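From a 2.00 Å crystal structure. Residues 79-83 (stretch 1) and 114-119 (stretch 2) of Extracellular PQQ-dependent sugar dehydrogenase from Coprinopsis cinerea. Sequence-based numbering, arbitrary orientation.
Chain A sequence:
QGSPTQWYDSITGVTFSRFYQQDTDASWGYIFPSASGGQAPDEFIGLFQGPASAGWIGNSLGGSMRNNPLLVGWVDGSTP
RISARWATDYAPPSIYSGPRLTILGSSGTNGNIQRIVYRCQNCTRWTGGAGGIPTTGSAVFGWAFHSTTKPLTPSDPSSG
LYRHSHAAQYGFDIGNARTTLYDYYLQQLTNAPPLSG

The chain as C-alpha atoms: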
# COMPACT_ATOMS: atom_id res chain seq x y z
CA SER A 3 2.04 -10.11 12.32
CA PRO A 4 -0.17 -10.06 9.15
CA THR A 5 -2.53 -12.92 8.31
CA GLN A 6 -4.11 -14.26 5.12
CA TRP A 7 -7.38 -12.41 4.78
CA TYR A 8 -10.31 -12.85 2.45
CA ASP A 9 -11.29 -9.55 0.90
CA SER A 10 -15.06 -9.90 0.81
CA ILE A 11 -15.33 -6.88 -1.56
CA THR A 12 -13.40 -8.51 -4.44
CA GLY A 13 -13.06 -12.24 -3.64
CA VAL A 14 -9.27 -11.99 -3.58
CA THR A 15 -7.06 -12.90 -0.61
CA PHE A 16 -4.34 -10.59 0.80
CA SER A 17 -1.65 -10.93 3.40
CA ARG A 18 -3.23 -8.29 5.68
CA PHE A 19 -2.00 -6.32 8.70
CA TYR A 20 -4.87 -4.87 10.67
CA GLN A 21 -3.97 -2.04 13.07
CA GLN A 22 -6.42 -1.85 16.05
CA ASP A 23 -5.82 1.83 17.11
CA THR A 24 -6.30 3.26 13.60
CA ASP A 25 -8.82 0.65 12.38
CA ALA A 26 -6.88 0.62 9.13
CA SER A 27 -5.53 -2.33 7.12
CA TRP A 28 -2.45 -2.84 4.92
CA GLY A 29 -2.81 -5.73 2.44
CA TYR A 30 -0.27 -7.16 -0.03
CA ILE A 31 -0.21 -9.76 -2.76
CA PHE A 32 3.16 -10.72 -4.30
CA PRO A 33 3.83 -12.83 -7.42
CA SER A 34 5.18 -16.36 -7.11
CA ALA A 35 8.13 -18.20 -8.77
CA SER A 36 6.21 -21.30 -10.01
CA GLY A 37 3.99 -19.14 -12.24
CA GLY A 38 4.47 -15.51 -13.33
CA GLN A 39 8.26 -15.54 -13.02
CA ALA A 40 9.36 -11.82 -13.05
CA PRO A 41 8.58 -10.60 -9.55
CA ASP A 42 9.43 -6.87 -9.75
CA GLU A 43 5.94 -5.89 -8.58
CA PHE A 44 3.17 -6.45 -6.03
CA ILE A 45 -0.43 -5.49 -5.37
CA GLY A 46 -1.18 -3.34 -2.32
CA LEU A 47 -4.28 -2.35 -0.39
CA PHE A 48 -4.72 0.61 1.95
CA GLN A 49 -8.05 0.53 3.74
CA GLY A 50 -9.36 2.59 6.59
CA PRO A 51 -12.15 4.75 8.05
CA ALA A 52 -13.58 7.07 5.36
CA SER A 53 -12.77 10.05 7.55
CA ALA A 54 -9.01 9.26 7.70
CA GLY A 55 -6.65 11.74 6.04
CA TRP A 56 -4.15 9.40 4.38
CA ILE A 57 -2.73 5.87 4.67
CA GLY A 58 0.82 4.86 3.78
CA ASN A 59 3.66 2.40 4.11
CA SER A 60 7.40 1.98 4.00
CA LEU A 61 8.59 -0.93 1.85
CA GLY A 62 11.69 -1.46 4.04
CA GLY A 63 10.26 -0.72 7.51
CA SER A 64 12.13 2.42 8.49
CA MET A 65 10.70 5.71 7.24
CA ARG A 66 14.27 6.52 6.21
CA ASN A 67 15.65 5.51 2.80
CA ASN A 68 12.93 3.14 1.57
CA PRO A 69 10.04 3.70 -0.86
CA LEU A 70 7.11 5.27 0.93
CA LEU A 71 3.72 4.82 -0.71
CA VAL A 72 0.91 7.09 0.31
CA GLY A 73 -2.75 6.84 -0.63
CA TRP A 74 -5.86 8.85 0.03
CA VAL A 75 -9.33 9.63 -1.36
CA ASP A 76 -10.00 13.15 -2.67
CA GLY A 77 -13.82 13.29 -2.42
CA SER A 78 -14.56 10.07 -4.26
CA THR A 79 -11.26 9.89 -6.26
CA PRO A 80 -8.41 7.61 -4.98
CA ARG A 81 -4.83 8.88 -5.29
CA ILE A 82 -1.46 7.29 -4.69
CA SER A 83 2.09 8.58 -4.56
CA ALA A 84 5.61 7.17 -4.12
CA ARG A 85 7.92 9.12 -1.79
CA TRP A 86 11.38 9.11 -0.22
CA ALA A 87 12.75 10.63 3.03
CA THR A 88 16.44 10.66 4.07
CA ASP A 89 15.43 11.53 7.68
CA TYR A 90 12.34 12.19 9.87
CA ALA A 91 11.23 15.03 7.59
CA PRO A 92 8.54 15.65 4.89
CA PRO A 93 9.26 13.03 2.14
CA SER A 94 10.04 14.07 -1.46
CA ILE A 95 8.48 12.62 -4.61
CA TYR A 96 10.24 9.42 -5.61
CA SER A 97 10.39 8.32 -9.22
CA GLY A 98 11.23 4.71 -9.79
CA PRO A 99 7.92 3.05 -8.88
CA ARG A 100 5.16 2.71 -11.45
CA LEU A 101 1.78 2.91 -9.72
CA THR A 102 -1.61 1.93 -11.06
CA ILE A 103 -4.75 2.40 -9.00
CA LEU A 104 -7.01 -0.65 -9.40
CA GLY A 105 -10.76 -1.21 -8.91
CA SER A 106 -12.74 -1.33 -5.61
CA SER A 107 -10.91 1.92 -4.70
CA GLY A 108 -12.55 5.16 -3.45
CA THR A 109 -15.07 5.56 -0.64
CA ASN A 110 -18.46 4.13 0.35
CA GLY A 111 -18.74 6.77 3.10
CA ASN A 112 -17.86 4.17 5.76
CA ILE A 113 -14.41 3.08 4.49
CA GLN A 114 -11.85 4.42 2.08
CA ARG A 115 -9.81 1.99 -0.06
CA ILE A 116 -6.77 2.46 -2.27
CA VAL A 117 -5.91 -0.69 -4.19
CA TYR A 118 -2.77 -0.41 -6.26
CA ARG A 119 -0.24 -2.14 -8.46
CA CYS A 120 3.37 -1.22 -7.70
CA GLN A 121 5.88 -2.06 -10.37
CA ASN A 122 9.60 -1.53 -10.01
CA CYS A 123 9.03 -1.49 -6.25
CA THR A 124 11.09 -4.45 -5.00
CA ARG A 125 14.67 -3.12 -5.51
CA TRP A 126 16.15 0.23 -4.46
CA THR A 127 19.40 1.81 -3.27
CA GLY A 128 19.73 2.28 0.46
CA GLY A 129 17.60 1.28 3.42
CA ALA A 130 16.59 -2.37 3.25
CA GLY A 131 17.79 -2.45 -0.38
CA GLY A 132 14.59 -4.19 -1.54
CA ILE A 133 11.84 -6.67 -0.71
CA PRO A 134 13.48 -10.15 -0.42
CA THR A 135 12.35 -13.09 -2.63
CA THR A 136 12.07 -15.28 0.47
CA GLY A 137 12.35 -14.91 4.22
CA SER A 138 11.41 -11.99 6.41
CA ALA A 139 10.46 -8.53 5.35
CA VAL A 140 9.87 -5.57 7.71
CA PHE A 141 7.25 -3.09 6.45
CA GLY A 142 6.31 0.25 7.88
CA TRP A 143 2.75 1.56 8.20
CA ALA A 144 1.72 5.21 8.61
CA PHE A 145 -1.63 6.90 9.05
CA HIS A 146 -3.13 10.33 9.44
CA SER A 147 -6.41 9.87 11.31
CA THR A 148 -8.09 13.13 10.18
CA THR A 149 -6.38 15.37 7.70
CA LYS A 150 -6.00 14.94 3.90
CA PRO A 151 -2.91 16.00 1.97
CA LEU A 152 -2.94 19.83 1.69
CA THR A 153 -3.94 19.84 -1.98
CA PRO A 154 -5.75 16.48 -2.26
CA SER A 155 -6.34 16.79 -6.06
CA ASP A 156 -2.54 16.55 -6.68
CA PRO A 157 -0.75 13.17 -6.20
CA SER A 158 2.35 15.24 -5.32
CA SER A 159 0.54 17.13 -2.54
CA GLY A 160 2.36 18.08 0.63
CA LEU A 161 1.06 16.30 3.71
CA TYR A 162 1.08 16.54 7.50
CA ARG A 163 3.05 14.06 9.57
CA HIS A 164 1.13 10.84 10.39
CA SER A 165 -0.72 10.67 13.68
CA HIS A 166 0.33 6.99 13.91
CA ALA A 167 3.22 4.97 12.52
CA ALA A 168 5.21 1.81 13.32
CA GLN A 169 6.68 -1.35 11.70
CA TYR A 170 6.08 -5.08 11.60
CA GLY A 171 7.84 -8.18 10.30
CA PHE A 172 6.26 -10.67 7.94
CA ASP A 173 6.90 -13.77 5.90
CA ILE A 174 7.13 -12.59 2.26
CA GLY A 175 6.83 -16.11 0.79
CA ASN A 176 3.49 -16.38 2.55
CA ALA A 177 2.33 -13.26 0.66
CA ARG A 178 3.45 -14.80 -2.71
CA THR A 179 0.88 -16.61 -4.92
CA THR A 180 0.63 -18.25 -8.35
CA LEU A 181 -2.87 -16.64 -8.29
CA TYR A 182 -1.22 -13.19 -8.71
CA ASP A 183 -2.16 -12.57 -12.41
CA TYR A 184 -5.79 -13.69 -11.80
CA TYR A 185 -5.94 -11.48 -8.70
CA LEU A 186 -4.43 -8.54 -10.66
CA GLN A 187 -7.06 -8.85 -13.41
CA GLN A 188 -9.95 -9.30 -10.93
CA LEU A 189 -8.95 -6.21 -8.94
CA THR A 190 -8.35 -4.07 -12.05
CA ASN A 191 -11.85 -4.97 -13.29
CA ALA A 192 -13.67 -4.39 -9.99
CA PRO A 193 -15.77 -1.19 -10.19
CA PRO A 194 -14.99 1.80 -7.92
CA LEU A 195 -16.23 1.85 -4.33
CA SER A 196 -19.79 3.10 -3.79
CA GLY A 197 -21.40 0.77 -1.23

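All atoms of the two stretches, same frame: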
# COMPACT_ATOMS: atom_id res chain seq x y z
N THR A 79 -12.33 10.26 -5.30
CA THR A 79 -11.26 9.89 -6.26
C THR A 79 -10.00 9.41 -5.49
O THR A 79 -9.37 10.21 -4.79
CB THR A 79 -10.92 11.06 -7.23
OG1 THR A 79 -12.11 11.49 -7.91
CG2 THR A 79 -9.83 10.65 -8.27
N PRO A 80 -9.65 8.11 -5.61
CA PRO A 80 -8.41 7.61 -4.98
C PRO A 80 -7.15 8.21 -5.63
O PRO A 80 -7.15 8.56 -6.80
CB PRO A 80 -8.47 6.08 -5.22
CG PRO A 80 -9.29 5.93 -6.47
CD PRO A 80 -10.31 7.07 -6.43
N ARG A 81 -6.11 8.38 -4.83
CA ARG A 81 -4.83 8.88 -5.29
C ARG A 81 -3.77 8.04 -4.63
O ARG A 81 -3.98 7.51 -3.52
CB ARG A 81 -4.63 10.35 -4.92
CG ARG A 81 -5.79 11.27 -5.29
CD ARG A 81 -5.37 12.40 -6.17
NE ARG A 81 -6.53 13.23 -6.45
CZ ARG A 81 -7.15 13.34 -7.62
NH1 ARG A 81 -6.71 12.69 -8.71
NH2 ARG A 81 -8.22 14.14 -7.70
N ILE A 82 -2.60 7.99 -5.26
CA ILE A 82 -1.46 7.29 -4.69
C ILE A 82 -0.16 7.95 -5.16
O ILE A 82 -0.08 8.47 -6.29
CB ILE A 82 -1.51 5.74 -4.97
CG1 ILE A 82 -0.47 4.98 -4.13
CG2 ILE A 82 -1.33 5.42 -6.47
CD1 ILE A 82 -1.01 3.83 -3.33
N SER A 83 0.84 7.93 -4.29
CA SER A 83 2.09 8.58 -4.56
C SER A 83 3.24 7.74 -3.98
O SER A 83 3.07 7.10 -2.93
CB SER A 83 2.06 9.99 -3.96
OG SER A 83 3.32 10.62 -4.00
N GLN A 114 -12.58 4.12 3.32
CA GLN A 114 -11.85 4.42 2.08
C GLN A 114 -10.90 3.25 1.72
O GLN A 114 -10.34 2.57 2.60
CB GLN A 114 -11.10 5.74 2.15
CG GLN A 114 -10.01 5.79 3.21
CD GLN A 114 -9.37 7.14 3.29
OE1 GLN A 114 -8.52 7.48 2.45
NE2 GLN A 114 -9.75 7.94 4.31
N ARG A 115 -10.71 3.03 0.42
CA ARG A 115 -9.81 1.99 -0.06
C ARG A 115 -8.92 2.50 -1.17
O ARG A 115 -9.40 3.22 -2.07
CB ARG A 115 -10.61 0.83 -0.61
CG ARG A 115 -10.89 -0.26 0.38
CD ARG A 115 -11.88 -1.20 -0.25
NE ARG A 115 -11.38 -2.13 -1.28
CZ ARG A 115 -11.14 -3.43 -1.04
NH1 ARG A 115 -11.24 -3.92 0.20
NH2 ARG A 115 -10.80 -4.23 -2.02
N ILE A 116 -7.63 2.18 -1.10
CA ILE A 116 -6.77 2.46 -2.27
C ILE A 116 -6.08 1.16 -2.63
O ILE A 116 -5.21 0.69 -1.87
CB ILE A 116 -5.73 3.62 -2.07
CG1 ILE A 116 -6.37 4.90 -1.58
CG2 ILE A 116 -4.99 3.92 -3.39
CD1 ILE A 116 -6.31 5.04 -0.09
N VAL A 117 -6.46 0.59 -3.77
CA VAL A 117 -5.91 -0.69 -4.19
C VAL A 117 -4.97 -0.36 -5.34
O VAL A 117 -5.33 0.38 -6.26
CB VAL A 117 -7.02 -1.65 -4.68
CG1 VAL A 117 -6.43 -3.04 -4.99
CG2 VAL A 117 -8.16 -1.70 -3.68
N TYR A 118 -3.75 -0.89 -5.30
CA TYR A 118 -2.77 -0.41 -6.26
C TYR A 118 -1.84 -1.53 -6.73
O TYR A 118 -1.63 -2.52 -6.01
CB TYR A 118 -1.97 0.79 -5.68
CG TYR A 118 -1.18 0.43 -4.44
CD1 TYR A 118 0.13 -0.07 -4.53
CD2 TYR A 118 -1.75 0.58 -3.15
CE1 TYR A 118 0.84 -0.43 -3.39
CE2 TYR A 118 -1.04 0.25 -2.00
CZ TYR A 118 0.25 -0.27 -2.13
OH TYR A 118 1.00 -0.60 -0.99
N ARG A 119 -1.35 -1.36 -7.95
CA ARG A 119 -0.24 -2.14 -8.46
C ARG A 119 1.03 -1.31 -8.35
O ARG A 119 1.04 -0.15 -8.70
CB ARG A 119 -0.50 -2.53 -9.91
CG ARG A 119 0.48 -3.57 -10.49
CD ARG A 119 0.41 -3.52 -12.03
NE ARG A 119 1.10 -4.64 -12.64
CZ ARG A 119 1.17 -4.83 -13.95
NH1 ARG A 119 0.60 -3.95 -14.77
NH2 ARG A 119 1.83 -5.88 -14.44

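Two β-strands, residues 79-83 and 114-119, cross at -51° with their axes 7.3 Å apart at closest approach. No hydrogen bond links them, so they are not neighbours in one ladder; the contact is a small apolar packing of side chains that buries 212 Å², both sides summed. Thr 79, at the start of the first strand, lies out of reach, its CG2 9.5 Å from Ile 116 CG1. Pro 80 opens the contact. Its CA-to-CB bond points toward the other strand, and here the backbones come nearest in register, Pro 80 CA lying 6.0 Å from Ile 116 CA. Pro 80 CB packs loosely on Ile 116 CG1 at 4.4 Å and lies equally far, 4.4 Å, from the carbonyl Arg 115 O. The CA-to-CB bond of Arg 81 points away, following the strand alternation; its NE and NH2 are hydrogen-bonded elsewhere in the structure. It takes part through its backbone instead: Arg 81 O sits 3.7 Å from the methyl Ile 116 CG2, a van der Waals contact. The CA-to-CB bond of Ile 82 points back toward the second strand, and the residue has the largest covered area of the contact, 67 Å². Its chi1 is t, while chi2, at 127°, falls between wells. The terminal methyl meets two residues: Ile 82 CD1 lies 4.0 Å from Ile 116 CG2 and only 3.3 Å from Tyr 118 CD2, a tight approach over one face of the tyrosine ring. The CA-to-CB bonds of Ile 116 and Tyr 118 both point toward the first strand, whereas that of Val 117 between them points away, so alternate residues of the second strand supply the packing surface. Ile 116 is the hub, touched by Pro 80, Arg 81 and Ile 82 in turn. Ser 83 ends the stretch out of reach.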